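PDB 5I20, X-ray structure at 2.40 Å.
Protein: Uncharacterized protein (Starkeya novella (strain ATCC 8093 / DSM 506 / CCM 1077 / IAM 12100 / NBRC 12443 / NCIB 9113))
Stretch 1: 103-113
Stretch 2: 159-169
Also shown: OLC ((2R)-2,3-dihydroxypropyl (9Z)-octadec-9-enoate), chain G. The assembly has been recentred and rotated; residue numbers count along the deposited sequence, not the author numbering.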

ATOM      1  N   LEU A 103      -0.548  -7.064   8.646  1.00 39.85           N
ATOM      2  CA  LEU A 103      -0.855  -7.668   9.939  1.00 39.07           C
ATOM      3  C   LEU A 103      -1.516  -6.651  10.868  1.00 34.14           C
ATOM      4  O   LEU A 103      -2.441  -6.978  11.609  1.00 36.08           O
ATOM      5  CB  LEU A 103       0.416  -8.231  10.582  1.00 40.77           C
ATOM      6  CG  LEU A 103       0.294  -8.828  11.989  1.00 43.20           C
ATOM      7  CD1 LEU A 103      -0.683  -9.995  12.003  1.00 34.19           C
ATOM      8  CD2 LEU A 103       1.663  -9.265  12.504  1.00 34.04           C
ATOM      9  N   LEU A 104      -1.043  -5.412  10.813  1.00 36.61           N
ATOM     10  CA  LEU A 104      -1.571  -4.347  11.656  1.00 39.52           C
ATOM     11  C   LEU A 104      -3.032  -4.052  11.337  1.00 45.82           C
ATOM     12  O   LEU A 104      -3.839  -3.840  12.240  1.00 48.07           O
ATOM     13  CB  LEU A 104      -0.729  -3.079  11.503  1.00 39.05           C
ATOM     14  CG  LEU A 104       0.685  -3.149  12.080  1.00 36.64           C
ATOM     15  CD1 LEU A 104       1.440  -1.850  11.853  1.00 34.75           C
ATOM     16  CD2 LEU A 104       0.634  -3.494  13.564  1.00 37.99           C
ATOM     17  N   ILE A 105      -3.366  -4.042  10.051  1.00 45.95           N
ATOM     18  CA  ILE A 105      -4.745  -3.849   9.622  1.00 44.37           C
ATOM     19  C   ILE A 105      -5.649  -4.957  10.170  1.00 35.90           C
ATOM     20  O   ILE A 105      -6.737  -4.682  10.681  1.00 36.71           O
ATOM     21  CB  ILE A 105      -4.855  -3.796   8.080  1.00 42.87           C
ATOM     22  CG1 ILE A 105      -4.293  -2.468   7.560  1.00 43.23           C
ATOM     23  CG2 ILE A 105      -6.297  -3.972   7.629  1.00 36.12           C
ATOM     24  CD1 ILE A 105      -4.398  -2.298   6.065  1.00 41.41           C
ATOM     25  N   VAL A 106      -5.191  -6.202  10.070  1.00 35.48           N
ATOM     26  CA  VAL A 106      -5.944  -7.335  10.600  1.00 48.81           C
ATOM     27  C   VAL A 106      -6.177  -7.162  12.097  1.00 44.62           C
ATOM     28  O   VAL A 106      -7.306  -7.281  12.572  1.00 45.80           O
ATOM     29  CB  VAL A 106      -5.225  -8.677  10.343  1.00 51.32           C
ATOM     30  CG1 VAL A 106      -5.957  -9.816  11.042  1.00 35.97           C
ATOM     31  CG2 VAL A 106      -5.113  -8.950   8.850  1.00 35.16           C
ATOM     32  N   LEU A 107      -5.110  -6.862  12.831  1.00 42.46           N
ATOM     33  CA  LEU A 107      -5.205  -6.646  14.271  1.00 42.12           C
ATOM     34  C   LEU A 107      -6.067  -5.426  14.618  1.00 46.38           C
ATOM     35  O   LEU A 107      -6.886  -5.483  15.536  1.00 43.07           O
ATOM     36  CB  LEU A 107      -3.805  -6.499  14.880  1.00 43.07           C
ATOM     37  CG  LEU A 107      -2.919  -7.751  14.832  1.00 47.80           C
ATOM     38  CD1 LEU A 107      -1.510  -7.462  15.335  1.00 45.89           C
ATOM     39  CD2 LEU A 107      -3.551  -8.887  15.630  1.00 45.49           C
ATOM     40  N   PHE A 108      -5.900  -4.331  13.880  1.00 44.93           N
ATOM     41  CA  PHE A 108      -6.634  -3.103  14.187  1.00 45.55           C
ATOM     42  C   PHE A 108      -8.105  -3.188  13.778  1.00 49.28           C
ATOM     43  O   PHE A 108      -8.920  -2.377  14.218  1.00 50.77           O
ATOM     44  CB  PHE A 108      -5.979  -1.891  13.511  1.00 42.13           C
ATOM     45  CG  PHE A 108      -4.599  -1.573  14.028  1.00 42.89           C
ATOM     46  CD1 PHE A 108      -4.149  -2.099  15.228  1.00 51.20           C
ATOM     47  CD2 PHE A 108      -3.751  -0.745  13.311  1.00 45.16           C
ATOM     48  CE1 PHE A 108      -2.877  -1.807  15.699  1.00 51.05           C
ATOM     49  CE2 PHE A 108      -2.481  -0.449  13.779  1.00 44.11           C
ATOM     50  CZ  PHE A 108      -2.046  -0.980  14.974  1.00 47.57           C
ATOM     51  N   SER A 109      -8.448  -4.169  12.945  1.00 50.82           N
ATOM     52  CA  SER A 109      -9.830  -4.328  12.493  1.00 48.03           C
ATOM     53  C   SER A 109     -10.726  -4.802  13.630  1.00 50.48           C
ATOM     54  O   SER A 109     -11.952  -4.717  13.542  1.00 58.18           O
ATOM     55  CB  SER A 109      -9.913  -5.306  11.318  1.00 42.44           C
ATOM     56  OG  SER A 109      -9.622  -6.629  11.728  1.00 40.42           O
ATOM     57  N   ALA A 110     -10.112  -5.291  14.703  1.00 51.03           N
ATOM     58  CA  ALA A 110     -10.859  -5.742  15.874  1.00 51.51           C
ATOM     59  C   ALA A 110     -11.493  -4.563  16.611  1.00 50.96           C
ATOM     60  O   ALA A 110     -12.405  -4.746  17.414  1.00 55.68           O
ATOM     61  CB  ALA A 110      -9.953  -6.527  16.810  1.00 48.95           C
ATOM     62  N   PHE A 111     -11.011  -3.356  16.335  1.00 52.25           N
ATOM     63  CA  PHE A 111     -11.564  -2.154  16.953  1.00 59.86           C
ATOM     64  C   PHE A 111     -12.813  -1.665  16.216  1.00 61.62           C
ATOM     65  O   PHE A 111     -13.511  -0.776  16.697  1.00 64.06           O
ATOM     66  CB  PHE A 111     -10.516  -1.036  17.000  1.00 64.97           C
ATOM     67  CG  PHE A 111      -9.329  -1.348  17.871  1.00 72.29           C
ATOM     68  CD1 PHE A 111      -9.422  -2.275  18.897  1.00 79.85           C
ATOM     69  CD2 PHE A 111      -8.117  -0.708  17.662  1.00 73.74           C
ATOM     70  CE1 PHE A 111      -8.326  -2.561  19.697  1.00 80.55           C
ATOM     71  CE2 PHE A 111      -7.020  -0.987  18.458  1.00 74.67           C
ATOM     72  CZ  PHE A 111      -7.124  -1.914  19.477  1.00 77.39           C
ATOM     73  N   LEU A 112     -13.087  -2.241  15.049  1.00 61.49           N
ATOM     74  CA  LEU A 112     -14.292  -1.900  14.298  1.00 57.17           C
ATOM     75  C   LEU A 112     -15.514  -2.582  14.914  1.00 57.58           C
ATOM     76  O   LEU A 112     -15.503  -3.792  15.143  1.00 54.57           O
ATOM     77  CB  LEU A 112     -14.145  -2.295  12.826  1.00 52.97           C
ATOM     78  CG  LEU A 112     -13.017  -1.602  12.059  1.00 54.08           C
ATOM     79  CD1 LEU A 112     -12.960  -2.074  10.611  1.00 51.61           C
ATOM     80  CD2 LEU A 112     -13.171  -0.089  12.132  1.00 52.88           C
ATOM     81  N   PRO A 113     -16.573  -1.802  15.181  1.00 62.10           N
ATOM     82  CA  PRO A 113     -17.782  -2.262  15.877  1.00 62.94           C
ATOM     83  C   PRO A 113     -18.437  -3.490  15.249  1.00 69.87           C
ATOM     84  O   PRO A 113     -18.769  -4.433  15.966  1.00 73.96           O
ATOM     85  CB  PRO A 113     -18.716  -1.053  15.783  1.00 67.13           C
ATOM     86  CG  PRO A 113     -17.800   0.112  15.685  1.00 69.48           C
ATOM     87  CD  PRO A 113     -16.643  -0.367  14.856  1.00 64.29           C
ATOM     88  N   CYS A 159       5.602   4.387   9.336  1.00 41.83           N
ATOM     89  CA  CYS A 159       4.945   4.270   8.043  1.00 38.96           C
ATOM     90  C   CYS A 159       3.867   3.191   8.060  1.00 40.38           C
ATOM     91  O   CYS A 159       2.744   3.410   7.600  1.00 44.57           O
ATOM     92  CB  CYS A 159       5.992   3.966   6.966  1.00 41.51           C
ATOM     93  SG  CYS A 159       5.348   3.281   5.442  1.00 53.22           S
ATOM     94  N   ALA A 160       4.217   2.030   8.603  1.00 41.71           N
ATOM     95  CA  ALA A 160       3.300   0.895   8.670  1.00 37.62           C
ATOM     96  C   ALA A 160       2.068   1.204   9.512  1.00 39.29           C
ATOM     97  O   ALA A 160       0.946   0.867   9.127  1.00 39.76           O
ATOM     98  CB  ALA A 160       4.019  -0.332   9.222  1.00 34.53           C
ATOM     99  N   VAL A 161       2.281   1.845  10.657  1.00 38.78           N
ATOM    100  CA  VAL A 161       1.192   2.171  11.575  1.00 39.04           C
ATOM    101  C   VAL A 161       0.256   3.230  10.996  1.00 36.42           C
ATOM    102  O   VAL A 161      -0.966   3.101  11.076  1.00 44.46           O
ATOM    103  CB  VAL A 161       1.733   2.670  12.931  1.00 43.96           C
ATOM    104  CG1 VAL A 161       0.595   3.150  13.822  1.00 49.35           C
ATOM    105  CG2 VAL A 161       2.525   1.577  13.619  1.00 43.79           C
ATOM    106  N   ILE A 162       0.835   4.275  10.412  1.00 39.87           N
ATOM    107  CA  ILE A 162       0.050   5.366   9.845  1.00 41.08           C
ATOM    108  C   ILE A 162      -0.843   4.869   8.707  1.00 44.78           C
ATOM    109  O   ILE A 162      -2.030   5.200   8.644  1.00 45.08           O
ATOM    110  CB  ILE A 162       0.960   6.505   9.345  1.00 38.51           C
ATOM    111  CG1 ILE A 162       1.630   7.194  10.535  1.00 41.41           C
ATOM    112  CG2 ILE A 162       0.168   7.523   8.541  1.00 37.88           C
ATOM    113  CD1 ILE A 162       2.662   8.233  10.147  1.00 43.78           C
ATOM    114  N   TRP A 163      -0.279   4.055   7.821  1.00 42.38           N
ATOM    115  CA  TRP A 163      -1.047   3.486   6.720  1.00 37.87           C
ATOM    116  C   TRP A 163      -2.112   2.509   7.219  1.00 39.69           C
ATOM    117  O   TRP A 163      -3.228   2.479   6.699  1.00 40.91           O
ATOM    118  CB  TRP A 163      -0.120   2.784   5.724  1.00 35.48           C
ATOM    119  CG  TRP A 163      -0.864   2.020   4.672  1.00 38.96           C
ATOM    120  CD1 TRP A 163      -0.991   0.665   4.579  1.00 37.37           C
ATOM    121  CD2 TRP A 163      -1.603   2.568   3.573  1.00 40.88           C
ATOM    122  NE1 TRP A 163      -1.753   0.334   3.485  1.00 44.24           N
ATOM    123  CE2 TRP A 163      -2.142   1.485   2.851  1.00 44.77           C
ATOM    124  CE3 TRP A 163      -1.856   3.869   3.128  1.00 36.58           C
ATOM    125  CZ2 TRP A 163      -2.922   1.664   1.708  1.00 42.25           C
ATOM    126  CZ3 TRP A 163      -2.627   4.045   1.993  1.00 37.12           C
ATOM    127  CH2 TRP A 163      -3.151   2.948   1.295  1.00 37.04           C
ATOM    128  N   SER A 164      -1.763   1.712   8.225  1.00 40.80           N
ATOM    129  CA  SER A 164      -2.711   0.768   8.816  1.00 42.99           C
ATOM    130  C   SER A 164      -3.871   1.478   9.499  1.00 45.75           C
ATOM    131  O   SER A 164      -5.020   1.043   9.404  1.00 42.39           O
ATOM    132  CB  SER A 164      -2.011  -0.141   9.829  1.00 45.48           C
ATOM    133  OG  SER A 164      -1.050  -0.961   9.195  1.00 57.58           O
ATOM    134  N   VAL A 165      -3.566   2.557  10.212  1.00 43.33           N
ATOM    135  CA  VAL A 165      -4.607   3.301  10.904  1.00 44.97           C
ATOM    136  C   VAL A 165      -5.467   4.025   9.879  1.00 44.12           C
ATOM    137  O   VAL A 165      -6.690   3.984   9.960  1.00 47.90           O
ATOM    138  CB  VAL A 165      -4.019   4.292  11.930  1.00 45.29           C
ATOM    139  CG1 VAL A 165      -5.078   5.283  12.398  1.00 41.64           C
ATOM    140  CG2 VAL A 165      -3.442   3.530  13.113  1.00 38.18           C
ATOM    141  N   TYR A 166      -4.827   4.654   8.897  1.00 46.30           N
ATOM    142  CA  TYR A 166      -5.548   5.289   7.799  1.00 46.95           C
ATOM    143  C   TYR A 166      -6.535   4.330   7.133  1.00 48.40           C
ATOM    144  O   TYR A 166      -7.676   4.695   6.854  1.00 51.16           O
ATOM    145  CB  TYR A 166      -4.573   5.824   6.747  1.00 40.25           C
ATOM    146  CG  TYR A 166      -5.256   6.218   5.459  1.00 39.02           C
ATOM    147  CD1 TYR A 166      -5.923   7.432   5.347  1.00 48.05           C
ATOM    148  CD2 TYR A 166      -5.246   5.372   4.358  1.00 38.62           C
ATOM    149  CE1 TYR A 166      -6.559   7.795   4.174  1.00 46.90           C
ATOM    150  CE2 TYR A 166      -5.875   5.724   3.182  1.00 46.76           C
ATOM    151  CZ  TYR A 166      -6.532   6.935   3.095  1.00 47.49           C
ATOM    152  OH  TYR A 166      -7.157   7.285   1.923  1.00 41.17           O
ATOM    153  N   SER A 167      -6.084   3.106   6.878  1.00 46.09           N
ATOM    154  CA  SER A 167      -6.910   2.105   6.209  1.00 44.40           C
ATOM    155  C   SER A 167      -8.097   1.674   7.063  1.00 45.07           C
ATOM    156  O   SER A 167      -9.241   1.682   6.605  1.00 43.55           O
ATOM    157  CB  SER A 167      -6.072   0.879   5.845  1.00 39.21           C
ATOM    158  OG  SER A 167      -5.034   1.218   4.945  1.00 36.73           O
ATOM    159  N   VAL A 168      -7.819   1.289   8.302  1.00 43.57           N
ATOM    160  CA  VAL A 168      -8.863   0.837   9.214  1.00 41.58           C
ATOM    161  C   VAL A 168      -9.822   1.974   9.567  1.00 43.65           C
ATOM    162  O   VAL A 168     -11.036   1.773   9.621  1.00 48.58           O
ATOM    163  CB  VAL A 168      -8.253   0.240  10.502  1.00 39.00           C
ATOM    164  CG1 VAL A 168      -9.330  -0.049  11.533  1.00 40.05           C
ATOM    165  CG2 VAL A 168      -7.469  -1.022  10.173  1.00 40.39           C
ATOM    166  N   ALA A 169      -9.279   3.168   9.789  1.00 40.86           N
ATOM    167  CA  ALA A 169     -10.104   4.317  10.165  1.00 47.08           C
ATOM    168  C   ALA A 169     -10.950   4.826   9.000  1.00 52.04           C
ATOM    169  O   ALA A 169     -11.864   5.630   9.196  1.00 54.16           O
ATOM    170  CB  ALA A 169      -9.237   5.442  10.709  1.00 42.18           C
TER
HETATM  171  C10 OLC G 301       0.675   0.472   0.708  1.00 36.01           C
HETATM  172  C9  OLC G 301       0.153   0.964  -0.597  1.00 40.57           C
HETATM  173  C11 OLC G 301       1.580   1.346   1.504  1.00 36.53           C
HETATM  174  C8  OLC G 301       0.556   2.306  -1.103  1.00 38.74           C
HETATM  175  C16 OLC G 301       6.135  -0.759   0.889  1.00 60.24           C
HETATM  176  C12 OLC G 301       2.510   0.506   2.312  1.00 44.11           C
HETATM  177  C7  OLC G 301       1.613   2.173  -2.147  1.00 49.90           C
HETATM  178  C15 OLC G 301       5.893   0.528   1.605  1.00 57.38           C
HETATM  179  C13 OLC G 301       3.770   1.264   2.562  1.00 50.32           C
HETATM  180  C6  OLC G 301       1.971   3.524  -2.672  1.00 57.95           C
HETATM  181  C14 OLC G 301       4.911   0.316   2.709  1.00 54.38           C
HETATM  182  C5  OLC G 301       3.424   3.778  -2.456  1.00 64.58           C
HETATM  183  C4  OLC G 301       3.876   4.912  -3.315  1.00 66.13           C
HETATM  184  C3  OLC G 301       5.362   5.032  -3.250  1.00 66.59           C
HETATM  185  C2  OLC G 301       5.826   6.025  -4.261  1.00 70.57           C

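Two helical segments of one chain, at least 56 residues apart wherever they touch, pack with their N-to-C directions 44° apart and their axes 8.8 Å apart at closest approach. No hydrogen bond crosses between them; the 473 Å² they bury together is held by apolar packing and close fit. The tightest point of the backbones is at Ile 105 and Ser 164, whose CA atoms lie 5.1 Å apart, and a small residue, Ser 164, occupies that near point.

The apolar contacts run along one side of the first stretch, through Leu 104, Ile 105, Phe 108 and Leu 112. Leu 104, in the m,t rotamer, extends its CD1 to 4.0 Å from Ala 160 CB and 4.0 Å from Val 161 CG2; the short alanine side chain leaves room for the leucine tip beside the helix. Val 168 is the hub, with the largest area covered of any residue in either stretch. Its CG2 sits 3.8 Å from Phe 108 CB and 4.1 Å from Ile 105 CG2, while its CG1 packs 3.9 Å from Leu 112 CD2. The t rotamer thus gives both methyls partners, and a branched side chain pointing toward the other stretch fills the space where the CA atoms of Ser 109 and Val 168 are 6.2 Å apart. Phe 108 also points toward its partner, and its ring lies obliquely against Val 165, CE2 to CG2 at 4.1 Å, and against Ser 164, CD2 to CB at 3.9 Å.

Serines provide the close fit. The CA-to-CB bond of Ser 164 points toward the first stretch, and its OG comes within 3.1 Å of Leu 104 CB, a tight van der Waals approach. Ile 105 starts sideways, but its m,t side chain brings CG1 to 3.8 Å from Ser 164 CA and CD1 to 3.6 Å from Ser 167 CB, so an extended residue lies against two short ones.

The polar groups are satisfied without crossing the contact. Ser 167 OG donates to Trp 163 O at 2.8 Å, one turn back along its own helix, and it is also hydrogen-bonded elsewhere in the structure, so the buried hydroxyl is satisfied without a partner across the contact. In the first stretch, Ser 109 OG donates to Val 106 O at 2.5 Å. The rule to read here is large apolar side chains on the first stretch laid against small residues, Ala 160, Ser 164 and Ser 167, on the second, with Val 168 filling the space farther along and the hydroxyls of Ser 109 and Ser 167 bonded to backbone carbonyls of their own stretches.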